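Local coordinates for protein undecaprenyl pyrophosphate synthase (PDB 3UGS) that probably condenses isopentenyl diphosphate with an allylic diphosphate, with the help of magnesium, to build the long cis-polyprenyl chain of undecaprenyl diphosphate, at residues Met43-Glu48 against Arg207-Ile212; Phe59-Trp64 against Leu102-Asp107; Glu84-Phe89 against Ile113-Glu118; Lys150-Asn155 against Thr160-Leu165. One frame throughout, in Å; residues are numbered along the deposited sequence.

Contact 1: Met43-Glu48 against Arg207-Ile212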
loop_
_atom_site.group_PDB
_atom_site.type_symbol
_atom_site.label_atom_id
_atom_site.label_comp_id
_atom_site.label_asym_id
_atom_site.label_seq_id
_atom_site.Cartn_x
_atom_site.Cartn_y
_atom_site.Cartn_z
ATOM N N MET A 43 19.689 -13.636 -1.884
ATOM C CA MET A 43 19.998 -13.857 -0.432
ATOM C C MET A 43 21.451 -13.482 -0.084
ATOM O O MET A 43 21.764 -12.918 0.958
ATOM C CB MET A 43 19.678 -15.274 0.028
ATOM C CG MET A 43 18.240 -15.430 0.524
ATOM S SD MET A 43 17.507 -17.079 0.450
ATOM C CE MET A 43 18.444 -17.873 1.736
ATOM N N GLU A 44 22.334 -13.770 -1.014
ATOM C CA GLU A 44 23.739 -13.377 -0.862
ATOM C C GLU A 44 23.848 -11.833 -0.889
ATOM O O GLU A 44 24.574 -11.220 -0.115
ATOM C CB GLU A 44 24.619 -14.039 -1.928
ATOM N N VAL A 45 23.090 -11.221 -1.794
ATOM C CA VAL A 45 23.107 -9.732 -1.947
ATOM C C VAL A 45 22.607 -9.021 -0.663
ATOM O O VAL A 45 23.111 -8.013 -0.209
ATOM C CB VAL A 45 22.268 -9.250 -3.143
ATOM C CG1 VAL A 45 22.068 -7.741 -3.063
ATOM C CG2 VAL A 45 22.958 -9.600 -4.442
ATOM N N CYS A 46 21.595 -9.612 -0.071
ATOM C CA CYS A 46 21.033 -9.106 1.196
ATOM C C CYS A 46 22.044 -9.078 2.308
ATOM O O CYS A 46 22.125 -8.123 3.078
ATOM C CB CYS A 46 19.822 -9.928 1.637
ATOM S SG CYS A 46 18.316 -9.546 0.681
ATOM N N MET A 47 22.778 -10.174 2.404
ATOM C CA MET A 47 23.861 -10.323 3.423
ATOM C C MET A 47 24.995 -9.308 3.196
ATOM O O MET A 47 25.395 -8.547 4.075
ATOM C CB MET A 47 24.441 -11.749 3.437
ATOM C CG MET A 47 23.463 -12.763 4.037
ATOM S SD MET A 47 23.820 -14.500 3.749
ATOM C CE MET A 47 23.893 -15.068 5.448
ATOM N N GLU A 48 25.468 -9.310 1.964
ATOM C CA GLU A 48 26.566 -8.404 1.523
ATOM C C GLU A 48 26.178 -6.953 1.773
ATOM O O GLU A 48 27.010 -6.123 2.110
ATOM C CB GLU A 48 26.904 -8.585 0.030
ATOM C CG GLU A 48 27.478 -9.954 -0.307
ATOM C CD GLU A 48 27.672 -10.175 -1.808
ATOM O OE1 GLU A 48 27.638 -9.192 -2.582
ATOM O OE2 GLU A 48 27.847 -11.348 -2.220
ATOM N N ARG A 207 24.368 -7.893 -9.863
ATOM C CA ARG A 207 24.735 -6.510 -10.269
ATOM C C ARG A 207 23.488 -5.635 -10.245
ATOM O O ARG A 207 23.494 -4.493 -9.752
ATOM C CB ARG A 207 25.363 -6.447 -11.677
ATOM N N GLU A 208 22.429 -6.214 -10.788
ATOM C CA GLU A 208 21.117 -5.529 -10.906
ATOM C C GLU A 208 20.448 -5.284 -9.521
ATOM O O GLU A 208 20.061 -4.165 -9.173
ATOM C CB GLU A 208 20.167 -6.291 -11.827
ATOM C CG GLU A 208 18.778 -5.662 -11.958
ATOM C CD GLU A 208 18.708 -4.541 -12.998
ATOM O OE1 GLU A 208 19.774 -4.173 -13.551
ATOM O OE2 GLU A 208 17.581 -4.033 -13.256
ATOM N N PHE A 209 20.342 -6.338 -8.748
ATOM C CA PHE A 209 19.923 -6.223 -7.326
ATOM C C PHE A 209 20.690 -5.107 -6.628
ATOM O O PHE A 209 20.107 -4.229 -6.033
ATOM C CB PHE A 209 20.085 -7.520 -6.506
ATOM C CG PHE A 209 19.141 -8.619 -6.916
ATOM C CD1 PHE A 209 17.781 -8.368 -7.128
ATOM C CD2 PHE A 209 19.599 -9.937 -7.062
ATOM C CE1 PHE A 209 16.911 -9.390 -7.494
ATOM C CE2 PHE A 209 18.717 -10.972 -7.419
ATOM C CZ PHE A 209 17.375 -10.690 -7.644
ATOM N N LYS A 210 22.002 -5.165 -6.708
ATOM C CA LYS A 210 22.875 -4.145 -6.074
ATOM C C LYS A 210 22.568 -2.719 -6.556
ATOM O O LYS A 210 22.593 -1.754 -5.805
ATOM C CB LYS A 210 24.349 -4.376 -6.379
ATOM C CG LYS A 210 24.894 -5.728 -6.017
ATOM C CD LYS A 210 25.170 -5.794 -4.537
ATOM C CE LYS A 210 26.628 -6.025 -4.245
ATOM N NZ LYS A 210 26.724 -7.025 -3.143
ATOM N N ARG A 211 22.326 -2.615 -7.842
ATOM C CA ARG A 211 22.038 -1.306 -8.495
ATOM C C ARG A 211 20.753 -0.635 -7.969
ATOM O O ARG A 211 20.715 0.528 -7.538
ATOM C CB ARG A 211 21.882 -1.524 -9.992
ATOM C CG ARG A 211 22.280 -0.323 -10.811
ATOM C CD ARG A 211 21.094 0.314 -11.503
ATOM N NE ARG A 211 20.325 -0.598 -12.349
ATOM C CZ ARG A 211 19.015 -0.470 -12.550
ATOM N NH1 ARG A 211 18.359 0.523 -11.977
ATOM N NH2 ARG A 211 18.349 -1.329 -13.305
ATOM N N ILE A 212 19.708 -1.439 -8.044
ATOM C CA ILE A 212 18.382 -1.138 -7.495
ATOM C C ILE A 212 18.514 -0.692 -6.031
ATOM O O ILE A 212 17.943 0.296 -5.573
ATOM C CB ILE A 212 17.454 -2.372 -7.581
ATOM C CG1 ILE A 212 16.945 -2.552 -9.031
ATOM C CG2 ILE A 212 16.313 -2.257 -6.560
ATOM C CD1 ILE A 212 16.329 -3.903 -9.328
#

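Contact 2: Phe59-Trp64 against Leu102-Asp107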
loop_
_atom_site.group_PDB
_atom_site.type_symbol
_atom_site.label_atom_id
_atom_site.label_comp_id
_atom_site.label_asym_id
_atom_site.label_seq_id
_atom_site.Cartn_x
_atom_site.Cartn_y
_atom_site.Cartn_z
ATOM N N PHE A 59 1.823 -17.184 -1.222
ATOM C CA PHE A 59 0.386 -17.467 -1.370
ATOM C C PHE A 59 -0.451 -16.525 -0.467
ATOM O O PHE A 59 -0.180 -16.317 0.744
ATOM C CB PHE A 59 0.071 -18.937 -1.008
ATOM C CG PHE A 59 -1.312 -19.415 -1.441
ATOM C CD1 PHE A 59 -1.512 -19.984 -2.679
ATOM C CD2 PHE A 59 -2.403 -19.311 -0.589
ATOM C CE1 PHE A 59 -2.776 -20.452 -3.071
ATOM C CE2 PHE A 59 -3.669 -19.749 -0.966
ATOM C CZ PHE A 59 -3.861 -20.306 -2.217
ATOM N N SER A 60 -1.491 -15.981 -1.058
ATOM C CA SER A 60 -2.313 -15.023 -0.345
ATOM C C SER A 60 -3.674 -15.547 0.013
ATOM O O SER A 60 -4.058 -16.622 -0.414
ATOM C CB SER A 60 -2.488 -13.749 -1.169
ATOM O OG SER A 60 -3.245 -14.027 -2.329
ATOM N N THR A 61 -4.407 -14.759 0.793
ATOM C CA THR A 61 -5.769 -15.145 1.204
ATOM C C THR A 61 -6.718 -15.235 -0.008
ATOM O O THR A 61 -7.542 -16.127 -0.111
ATOM C CB THR A 61 -6.362 -14.235 2.296
ATOM O OG1 THR A 61 -6.118 -12.842 1.977
ATOM C CG2 THR A 61 -5.764 -14.624 3.681
ATOM N N GLU A 62 -6.558 -14.312 -0.932
ATOM C CA GLU A 62 -7.376 -14.289 -2.201
ATOM C C GLU A 62 -7.038 -15.441 -3.177
ATOM O O GLU A 62 -7.892 -15.916 -3.922
ATOM C CB GLU A 62 -7.231 -12.970 -2.960
ATOM C CG GLU A 62 -7.847 -11.785 -2.256
ATOM C CD GLU A 62 -6.986 -11.367 -1.056
ATOM O OE1 GLU A 62 -7.514 -11.381 0.082
ATOM O OE2 GLU A 62 -5.757 -11.077 -1.268
ATOM N N ASN A 63 -5.785 -15.868 -3.133
ATOM C CA ASN A 63 -5.282 -17.000 -3.944
ATOM C C ASN A 63 -6.104 -18.280 -3.731
ATOM O O ASN A 63 -6.096 -19.207 -4.554
ATOM C CB ASN A 63 -3.808 -17.316 -3.680
ATOM C CG ASN A 63 -2.851 -16.276 -4.279
ATOM O OD1 ASN A 63 -1.698 -16.149 -3.834
ATOM N ND2 ASN A 63 -3.304 -15.548 -5.263
ATOM N N TRP A 64 -6.820 -18.321 -2.614
ATOM C CA TRP A 64 -7.713 -19.480 -2.313
ATOM C C TRP A 64 -8.856 -19.618 -3.290
ATOM O O TRP A 64 -9.539 -20.622 -3.328
ATOM C CB TRP A 64 -8.256 -19.406 -0.909
ATOM C CG TRP A 64 -7.219 -19.694 0.135
ATOM C CD1 TRP A 64 -6.676 -18.823 1.085
ATOM C CD2 TRP A 64 -6.555 -20.965 0.355
ATOM N NE1 TRP A 64 -5.747 -19.463 1.854
ATOM C CE2 TRP A 64 -5.640 -20.761 1.481
ATOM C CE3 TRP A 64 -6.640 -22.209 -0.225
ATOM C CZ2 TRP A 64 -4.849 -21.792 1.975
ATOM C CZ3 TRP A 64 -5.851 -23.224 0.279
ATOM C CH2 TRP A 64 -4.958 -23.022 1.345
ATOM N N LEU A 102 -1.976 -19.158 8.929
ATOM C CA LEU A 102 -1.390 -20.483 8.690
ATOM C C LEU A 102 -2.404 -21.577 9.014
ATOM O O LEU A 102 -2.234 -22.739 8.616
ATOM C CB LEU A 102 -0.140 -20.738 9.526
ATOM C CG LEU A 102 1.095 -19.883 9.295
ATOM C CD1 LEU A 102 2.196 -20.422 10.196
ATOM C CD2 LEU A 102 1.534 -19.835 7.829
ATOM N N SER A 103 -3.456 -21.185 9.722
ATOM C CA SER A 103 -4.506 -22.152 10.153
ATOM C C SER A 103 -5.295 -22.691 8.969
ATOM O O SER A 103 -5.948 -23.707 9.066
ATOM C CB SER A 103 -5.484 -21.581 11.188
ATOM O OG SER A 103 -6.586 -20.958 10.546
ATOM N N ARG A 104 -5.185 -21.997 7.846
ATOM C CA ARG A 104 -5.904 -22.376 6.570
ATOM C C ARG A 104 -5.145 -23.427 5.757
ATOM O O ARG A 104 -5.614 -23.917 4.731
ATOM C CB ARG A 104 -6.261 -21.138 5.724
ATOM C CG ARG A 104 -7.479 -20.387 6.288
ATOM C CD ARG A 104 -7.922 -19.210 5.434
ATOM N NE ARG A 104 -8.847 -19.554 4.341
ATOM C CZ ARG A 104 -9.451 -18.646 3.566
ATOM N NH1 ARG A 104 -9.258 -17.335 3.764
ATOM N NH2 ARG A 104 -10.259 -19.051 2.590
ATOM N N LEU A 105 -3.987 -23.801 6.276
ATOM C CA LEU A 105 -3.093 -24.741 5.592
ATOM C C LEU A 105 -3.279 -26.197 6.022
ATOM O O LEU A 105 -3.569 -26.505 7.170
ATOM C CB LEU A 105 -1.626 -24.356 5.759
ATOM C CG LEU A 105 -1.194 -22.965 5.229
ATOM C CD1 LEU A 105 0.233 -22.643 5.672
ATOM C CD2 LEU A 105 -1.306 -22.833 3.712
ATOM N N GLU A 106 -3.088 -27.099 5.069
ATOM C CA GLU A 106 -3.065 -28.534 5.383
ATOM C C GLU A 106 -2.047 -28.817 6.493
ATOM O O GLU A 106 -1.015 -28.172 6.598
ATOM C CB GLU A 106 -2.745 -29.401 4.159
ATOM C CG GLU A 106 -3.870 -29.494 3.146
ATOM C CD GLU A 106 -3.566 -30.477 2.011
ATOM O OE1 GLU A 106 -2.427 -30.986 1.940
ATOM O OE2 GLU A 106 -4.459 -30.741 1.170
ATOM N N ASP A 107 -2.356 -29.825 7.281
ATOM C CA ASP A 107 -1.510 -30.269 8.427
ATOM C C ASP A 107 -0.062 -30.509 8.082
ATOM O O ASP A 107 0.830 -30.033 8.746
ATOM C CB ASP A 107 -2.048 -31.573 9.039
ATOM C CG ASP A 107 -3.320 -31.361 9.823
ATOM O OD1 ASP A 107 -3.495 -30.231 10.330
ATOM O OD2 ASP A 107 -4.133 -32.313 9.924
#

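Contact 3: Glu84-Phe89 against Ile113-Glu118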
loop_
_atom_site.group_PDB
_atom_site.type_symbol
_atom_site.label_atom_id
_atom_site.label_comp_id
_atom_site.label_asym_id
_atom_site.label_seq_id
_atom_site.Cartn_x
_atom_site.Cartn_y
_atom_site.Cartn_z
ATOM N N GLU A 84 14.356 -27.578 0.527
ATOM C CA GLU A 84 15.638 -26.840 0.272
ATOM C C GLU A 84 16.063 -26.082 1.517
ATOM O O GLU A 84 17.213 -26.097 1.932
ATOM C CB GLU A 84 15.550 -25.832 -0.883
ATOM C CG GLU A 84 15.791 -26.435 -2.255
ATOM C CD GLU A 84 17.264 -26.555 -2.619
ATOM O OE1 GLU A 84 18.116 -26.002 -1.888
ATOM O OE2 GLU A 84 17.565 -27.211 -3.649
ATOM N N ALA A 85 15.080 -25.436 2.109
ATOM C CA ALA A 85 15.303 -24.607 3.322
ATOM C C ALA A 85 15.636 -25.478 4.537
ATOM O O ALA A 85 16.431 -25.120 5.382
ATOM C CB ALA A 85 14.102 -23.695 3.604
ATOM N N LEU A 86 15.019 -26.643 4.605
ATOM C CA LEU A 86 15.354 -27.622 5.673
ATOM C C LEU A 86 16.793 -28.083 5.492
ATOM O O LEU A 86 17.495 -28.386 6.446
ATOM C CB LEU A 86 14.462 -28.867 5.650
ATOM C CG LEU A 86 13.323 -28.801 6.669
ATOM C CD1 LEU A 86 12.299 -29.884 6.310
ATOM C CD2 LEU A 86 13.829 -28.887 8.109
ATOM N N GLU A 87 17.186 -28.134 4.235
ATOM C CA GLU A 87 18.540 -28.579 3.850
ATOM C C GLU A 87 19.611 -27.500 4.057
ATOM O O GLU A 87 20.610 -27.667 4.764
ATOM C CB GLU A 87 18.569 -29.039 2.384
ATOM C CG GLU A 87 19.966 -29.081 1.768
ATOM C CD GLU A 87 20.020 -29.831 0.442
ATOM O OE1 GLU A 87 19.573 -29.266 -0.597
ATOM O OE2 GLU A 87 20.520 -30.982 0.440
ATOM N N LYS A 88 19.349 -26.387 3.406
ATOM C CA LYS A 88 20.358 -25.311 3.189
ATOM C C LYS A 88 20.337 -24.138 4.149
ATOM O O LYS A 88 21.295 -23.407 4.207
ATOM C CB LYS A 88 20.255 -24.754 1.767
ATOM C CG LYS A 88 20.669 -25.760 0.690
ATOM C CD LYS A 88 20.532 -25.213 -0.722
ATOM C CE LYS A 88 20.954 -26.247 -1.769
ATOM N NZ LYS A 88 20.798 -25.710 -3.152
ATOM N N PHE A 89 19.278 -23.977 4.929
ATOM C CA PHE A 89 19.076 -22.703 5.699
ATOM C C PHE A 89 19.969 -22.505 6.918
ATOM O O PHE A 89 20.648 -21.487 7.035
ATOM C CB PHE A 89 17.623 -22.464 6.099
ATOM C CG PHE A 89 16.889 -21.514 5.185
ATOM C CD1 PHE A 89 15.893 -20.677 5.687
ATOM C CD2 PHE A 89 17.170 -21.466 3.834
ATOM C CE1 PHE A 89 15.218 -19.805 4.856
ATOM C CE2 PHE A 89 16.494 -20.596 3.001
ATOM C CZ PHE A 89 15.513 -19.770 3.512
ATOM N N ILE A 113 6.521 -26.363 7.946
ATOM C CA ILE A 113 6.848 -24.943 8.225
ATOM C C ILE A 113 7.443 -24.797 9.612
ATOM O O ILE A 113 8.491 -24.192 9.784
ATOM C CB ILE A 113 5.615 -24.010 8.130
ATOM C CG1 ILE A 113 5.270 -23.747 6.665
ATOM C CG2 ILE A 113 5.864 -22.678 8.830
ATOM C CD1 ILE A 113 3.808 -23.436 6.440
ATOM N N THR A 114 6.728 -25.333 10.582
ATOM C CA THR A 114 7.130 -25.230 11.999
ATOM C C THR A 114 8.507 -25.835 12.194
ATOM O O THR A 114 9.341 -25.338 12.913
ATOM C CB THR A 114 6.196 -25.975 12.955
ATOM O OG1 THR A 114 5.819 -27.199 12.320
ATOM C CG2 THR A 114 4.947 -25.141 13.306
ATOM N N LEU A 115 8.716 -26.912 11.489
ATOM C CA LEU A 115 9.977 -27.642 11.544
ATOM C C LEU A 115 11.153 -26.772 11.141
ATOM O O LEU A 115 12.124 -26.603 11.897
ATOM C CB LEU A 115 9.937 -28.865 10.626
ATOM C CG LEU A 115 11.003 -29.928 10.974
ATOM C CD1 LEU A 115 10.757 -30.544 12.354
ATOM C CD2 LEU A 115 11.051 -31.003 9.879
ATOM N N VAL A 116 11.077 -26.231 9.937
ATOM C CA VAL A 116 12.218 -25.428 9.431
ATOM C C VAL A 116 12.326 -24.179 10.301
ATOM O O VAL A 116 13.403 -23.707 10.620
ATOM C CB VAL A 116 12.124 -25.065 7.935
ATOM C CG1 VAL A 116 10.879 -24.248 7.655
ATOM C CG2 VAL A 116 13.343 -24.274 7.473
ATOM N N GLU A 117 11.185 -23.713 10.764
ATOM C CA GLU A 117 11.159 -22.548 11.661
ATOM C C GLU A 117 12.001 -22.784 12.917
ATOM O O GLU A 117 12.858 -22.003 13.287
ATOM C CB GLU A 117 9.746 -22.154 12.061
ATOM C CG GLU A 117 9.077 -21.204 11.078
ATOM C CD GLU A 117 7.664 -20.755 11.504
ATOM O OE1 GLU A 117 6.982 -21.484 12.279
ATOM O OE2 GLU A 117 7.219 -19.665 11.057
ATOM N N GLU A 118 11.706 -23.894 13.561
ATOM C CA GLU A 118 12.380 -24.315 14.801
ATOM C C GLU A 118 13.865 -24.535 14.529
ATOM O O GLU A 118 14.733 -24.085 15.258
ATOM C CB GLU A 118 11.752 -25.606 15.367
#

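Contact 4: Lys150-Asn155 against Thr160-Leu165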
loop_
_atom_site.group_PDB
_atom_site.type_symbol
_atom_site.label_atom_id
_atom_site.label_comp_id
_atom_site.label_asym_id
_atom_site.label_seq_id
_atom_site.Cartn_x
_atom_site.Cartn_y
_atom_site.Cartn_z
ATOM N N LYS A 150 -5.203 -8.168 24.482
ATOM C CA LYS A 150 -4.158 -7.772 25.471
ATOM C C LYS A 150 -4.555 -6.565 26.318
ATOM O O LYS A 150 -3.804 -6.082 27.175
ATOM C CB LYS A 150 -2.826 -7.478 24.789
ATOM C CG LYS A 150 -2.147 -8.702 24.202
ATOM C CD LYS A 150 -0.829 -8.302 23.560
ATOM C CE LYS A 150 -0.086 -9.472 22.947
ATOM N NZ LYS A 150 1.340 -9.110 22.725
ATOM N N LYS A 151 -5.744 -6.067 26.048
ATOM C CA LYS A 151 -6.289 -4.920 26.811
ATOM C C LYS A 151 -5.468 -3.654 26.609
ATOM O O LYS A 151 -5.429 -2.766 27.432
ATOM C CB LYS A 151 -6.336 -5.235 28.304
ATOM C CG LYS A 151 -7.343 -6.313 28.702
ATOM C CD LYS A 151 -7.260 -6.554 30.206
ATOM C CE LYS A 151 -8.220 -7.631 30.698
ATOM N NZ LYS A 151 -8.185 -7.766 32.192
ATOM N N LEU A 152 -4.795 -3.599 25.482
ATOM C CA LEU A 152 -4.041 -2.403 25.076
ATOM C C LEU A 152 -4.953 -1.406 24.403
ATOM O O LEU A 152 -5.996 -1.760 23.863
ATOM C CB LEU A 152 -2.894 -2.746 24.124
ATOM C CG LEU A 152 -1.816 -3.634 24.783
ATOM C CD1 LEU A 152 -0.771 -4.169 23.780
ATOM C CD2 LEU A 152 -1.171 -2.805 25.911
ATOM N N GLU A 153 -4.523 -0.157 24.428
ATOM C CA GLU A 153 -5.204 0.901 23.679
ATOM C C GLU A 153 -5.018 0.687 22.166
ATOM O O GLU A 153 -3.927 0.372 21.676
ATOM C CB GLU A 153 -4.685 2.285 24.043
ATOM C CG GLU A 153 -5.466 3.451 23.423
ATOM C CD GLU A 153 -4.641 4.745 23.433
ATOM O OE1 GLU A 153 -3.763 4.878 24.339
ATOM O OE2 GLU A 153 -4.839 5.612 22.529
ATOM N N LEU A 154 -6.102 0.871 21.444
ATOM C CA LEU A 154 -6.115 0.652 20.004
ATOM C C LEU A 154 -5.590 1.902 19.310
ATOM O O LEU A 154 -6.271 2.872 19.099
ATOM C CB LEU A 154 -7.505 0.278 19.538
ATOM C CG LEU A 154 -7.616 -0.309 18.134
ATOM C CD1 LEU A 154 -6.687 -1.506 17.884
ATOM C CD2 LEU A 154 -9.059 -0.720 17.848
ATOM N N ASN A 155 -4.315 1.858 19.011
ATOM C CA ASN A 155 -3.632 2.970 18.368
ATOM C C ASN A 155 -2.630 2.451 17.328
ATOM O O ASN A 155 -2.458 1.258 17.175
ATOM C CB ASN A 155 -3.019 3.911 19.412
ATOM C CG ASN A 155 -1.856 3.292 20.194
ATOM O OD1 ASN A 155 -1.238 2.291 19.808
ATOM N ND2 ASN A 155 -1.549 3.909 21.297
ATOM N N THR A 160 0.859 -1.824 15.145
ATOM C CA THR A 160 2.130 -2.150 14.505
ATOM C C THR A 160 2.841 -3.306 15.194
ATOM O O THR A 160 3.227 -4.284 14.578
ATOM C CB THR A 160 3.042 -0.911 14.488
ATOM O OG1 THR A 160 2.356 0.119 13.772
ATOM C CG2 THR A 160 4.341 -1.178 13.870
ATOM N N GLN A 161 3.020 -3.156 16.487
ATOM C CA GLN A 161 3.805 -4.129 17.295
ATOM C C GLN A 161 3.132 -5.508 17.373
ATOM O O GLN A 161 3.718 -6.477 17.795
ATOM C CB GLN A 161 4.080 -3.637 18.721
ATOM C CG GLN A 161 5.014 -2.442 18.777
ATOM C CD GLN A 161 6.204 -2.575 17.799
ATOM O OE1 GLN A 161 6.374 -1.731 16.861
ATOM N NE2 GLN A 161 7.057 -3.621 18.015
ATOM N N ASN A 162 1.887 -5.562 17.000
ATOM C CA ASN A 162 1.137 -6.827 17.023
ATOM C C ASN A 162 0.888 -7.463 15.663
ATOM O O ASN A 162 0.247 -8.525 15.556
ATOM C CB ASN A 162 -0.169 -6.703 17.813
ATOM C CG ASN A 162 0.075 -6.690 19.316
ATOM O OD1 ASN A 162 0.279 -7.761 19.916
ATOM N ND2 ASN A 162 0.095 -5.492 19.923
ATOM N N LEU A 163 1.411 -6.812 14.637
ATOM C CA LEU A 163 1.397 -7.396 13.290
ATOM C C LEU A 163 2.204 -8.689 13.314
ATOM O O LEU A 163 3.023 -8.901 14.171
ATOM C CB LEU A 163 1.919 -6.446 12.227
ATOM C CG LEU A 163 1.057 -5.244 11.855
ATOM C CD1 LEU A 163 1.935 -4.215 11.156
ATOM C CD2 LEU A 163 -0.127 -5.663 10.995
ATOM N N ASP A 164 1.896 -9.591 12.383
ATOM C CA ASP A 164 2.718 -10.814 12.184
ATOM C C ASP A 164 4.172 -10.389 11.949
ATOM O O ASP A 164 5.100 -11.080 12.316
ATOM C CB ASP A 164 2.285 -11.606 10.960
ATOM C CG ASP A 164 1.068 -12.458 11.205
ATOM O OD1 ASP A 164 0.560 -12.531 12.361
ATOM O OD2 ASP A 164 0.623 -13.097 10.213
ATOM N N LEU A 165 4.318 -9.248 11.279
ATOM C CA LEU A 165 5.623 -8.670 10.913
ATOM C C LEU A 165 5.671 -7.165 11.141
ATOM O O LEU A 165 5.418 -6.376 10.244
ATOM C CB LEU A 165 5.990 -9.003 9.463
ATOM C CG LEU A 165 7.382 -8.585 8.983
ATOM C CD1 LEU A 165 8.506 -9.220 9.778
ATOM C CD2 LEU A 165 7.478 -8.939 7.518
#

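Contact 1: Met43-Glu48 against Arg207-Ile212
Val45 meets Phe209 and Lys210 through its two methyls, and this is the close-packed half of the contact. Its CG1 stands 4.0 Å from Phe209 CB and 3.9 Å from Lys210 CD, while CG2 comes obliquely to the Phe209 ring. With CG1 anti to the backbone N (chi1 167°), both branches of the valine lie against the partner helix. Valine suits this place because its two short branches can both rest on Phe209 CB. The axes of the two short segments are 10.0 Å apart and cross at -43°. Helices 34-48 and 206-218 lie side by side over the parallel sheet of the cis-prenyltransferase fold. Phe209 is buried and also touches Leu204, and Val45 packs further on Ile213.

Toward solvent the contact changes character. Lys210 leaves its helix with a chain kinked several times beyond CG, so that CD passes Val45 and the ammonium still reaches Glu48, an exposed residue whose side chain it meets at about a right angle. The resulting salt bridge has Lys210 NZ 2.4 Å from Glu48 OE1, implausibly short, so the exact distance is doubtful. The other carboxylate oxygen, OE2, forms a salt bridge with Lys206, one turn earlier on the lysine's helix.

Contact 2: Phe59-Trp64 against Leu102-Asp107
The segment 59-64 carries the end of strand 53-60 into the substrate-binding loop of this cis-prenyltransferase. Ser60, Thr61 and Glu62 are assigned to substrate binding; Trp64 probably shares that role, and Asn63, which touches the bound farnesyl monophosphate, is the probable proton acceptor. The loop opposite, 102-107, follows strand 94-99 and meets this site margin through Arg104 and Leu105.

Arg104 lays its guanidinium flat over one face of the Trp64 indole, the planes 16° apart and the centres 4.2 Å apart. Its CZ sits 3.7 Å from Trp64 CD1, nearer the pyrrole side of the indole, which gives an off-centre cation-pi interaction with CZ 33° from the ring normal. A bend at chi3 (86°) turns the otherwise extended arginine chain along the indole. Phe59 CE2 lies 3.3 Å above the plane of the Trp64 ring, over its centre, and the indole NE1 is hydrogen-bonded to Ser133, so a wide aromatic with one N-H is well suited to a place with both stacking and polar partners.

On the Ser60 side, an ST motif steadies the turn: Asn63 N donates to Ser60 OG. Asn63 OD1 in return accepts from Ser60 N at 2.8 Å, the donor standing above the carbonyl plane. At the indole's edge, near its plane, Leu105 CD2 approaches Trp64 CZ2 to 4.1 Å.

Contact 3: Glu84-Phe89 against Ile113-Glu118
Leu86 and Val116 carry the middle of this contact, where the two backbones draw closest, with CA atoms 5.4 Å apart. The leucine chain runs obliquely over the valine, its CG 4.1 Å from Val116 CB and its CD2 4.0 Å from Val116 CA. Toward the outer side it crosses Leu115 at about a right angle, and both of its methyls touch one methyl of that residue: CD1 and CD2 each lie 3.9 Å from Leu115 CD2. With the valine's chi1 at 60°, CG1 sits between its backbone N and carbonyl carbon and CG2 is turned toward Ala85, where Val116 CG2 lies 4.0 Å from Ala85 CB and also meets the Ala85 carbonyl oxygen. The small alanine suits a helix face where a valine branch must approach the backbone.

In the next shell, Ala85 CB sits 3.7 Å above the Phe89 ring, over its centre, and that ring packs on Val94, Leu96 and Val128 of the sheet. Val116 likewise rests on Leu96. Lys119 donates a hydrogen bond to the carbonyl oxygen of Leu86, joining one helix to the other near the C-terminal end of helix 68-88.

The segment axes run nearly parallel, 9.6 Å apart at 20°, as expected of neighbouring helices on one face of a parallel alpha/beta sheet.

Contact 4: Lys150-Asn155 against Thr160-Leu165
Where helix 136-149 ends, a Schellman motif turns the chain into the loop before helix 156-161, and Lys150 reaches across the bend to Asn162. The lysine stretches straight out beyond CG, its flexible methylenes carrying the ammonium along to the amide, which it crosses obliquely. Lys150 NZ donates a weak hydrogen bond, 3.3 Å long, to Asn162 OD1, and the neighbouring CE is 3.5 Å from the same oxygen. Lys151 follows with positive phi (64°), the backbone twist that closes the Schellman turn.

Leu152 then points back toward the second segment and places CD1 4.2 Å from Asn162 ND2; both residues also touch Val147 on the preceding helix, so the amide lies among apolar neighbours as well as polar ones. Asparagine suits this buried place because its ND2 is bonded to the backbone oxygen of Asn158 while OD1 takes the weak bond from Lys150. The loop between the helices also borders the second subunit, on which Leu154 packs.

The first segment closes at Asn155, the N-cap of helix 156-161, whose side-chain OD1 accepts a hydrogen bond from the backbone N of Asn158.

All four contacts belong to one alpha/beta unit built on a parallel sheet. Contact 1 closes the longest loop of the four, with contacts 2, 3 and 4 nested inside it; contacts 2 and 3 alternate along the chain, and contact 4 follows both. Helix 34-48 (contact 1) leads into strand 53-60 (contact 2) and helix 68-88 (contact 3), and the loop of contact 2 runs into helix 107-120. Contact 3 touches both others: Met43 CE meets Phe89 CE2 at 3.6 Å, and Leu105 CD1 meets Ile113 CD1 at 3.7 Å. It thus lies between contact 1 and the substrate-site margin at contact 2, whose centres are 30 Å apart. Contacts 2 and 4 both reach the second subunit.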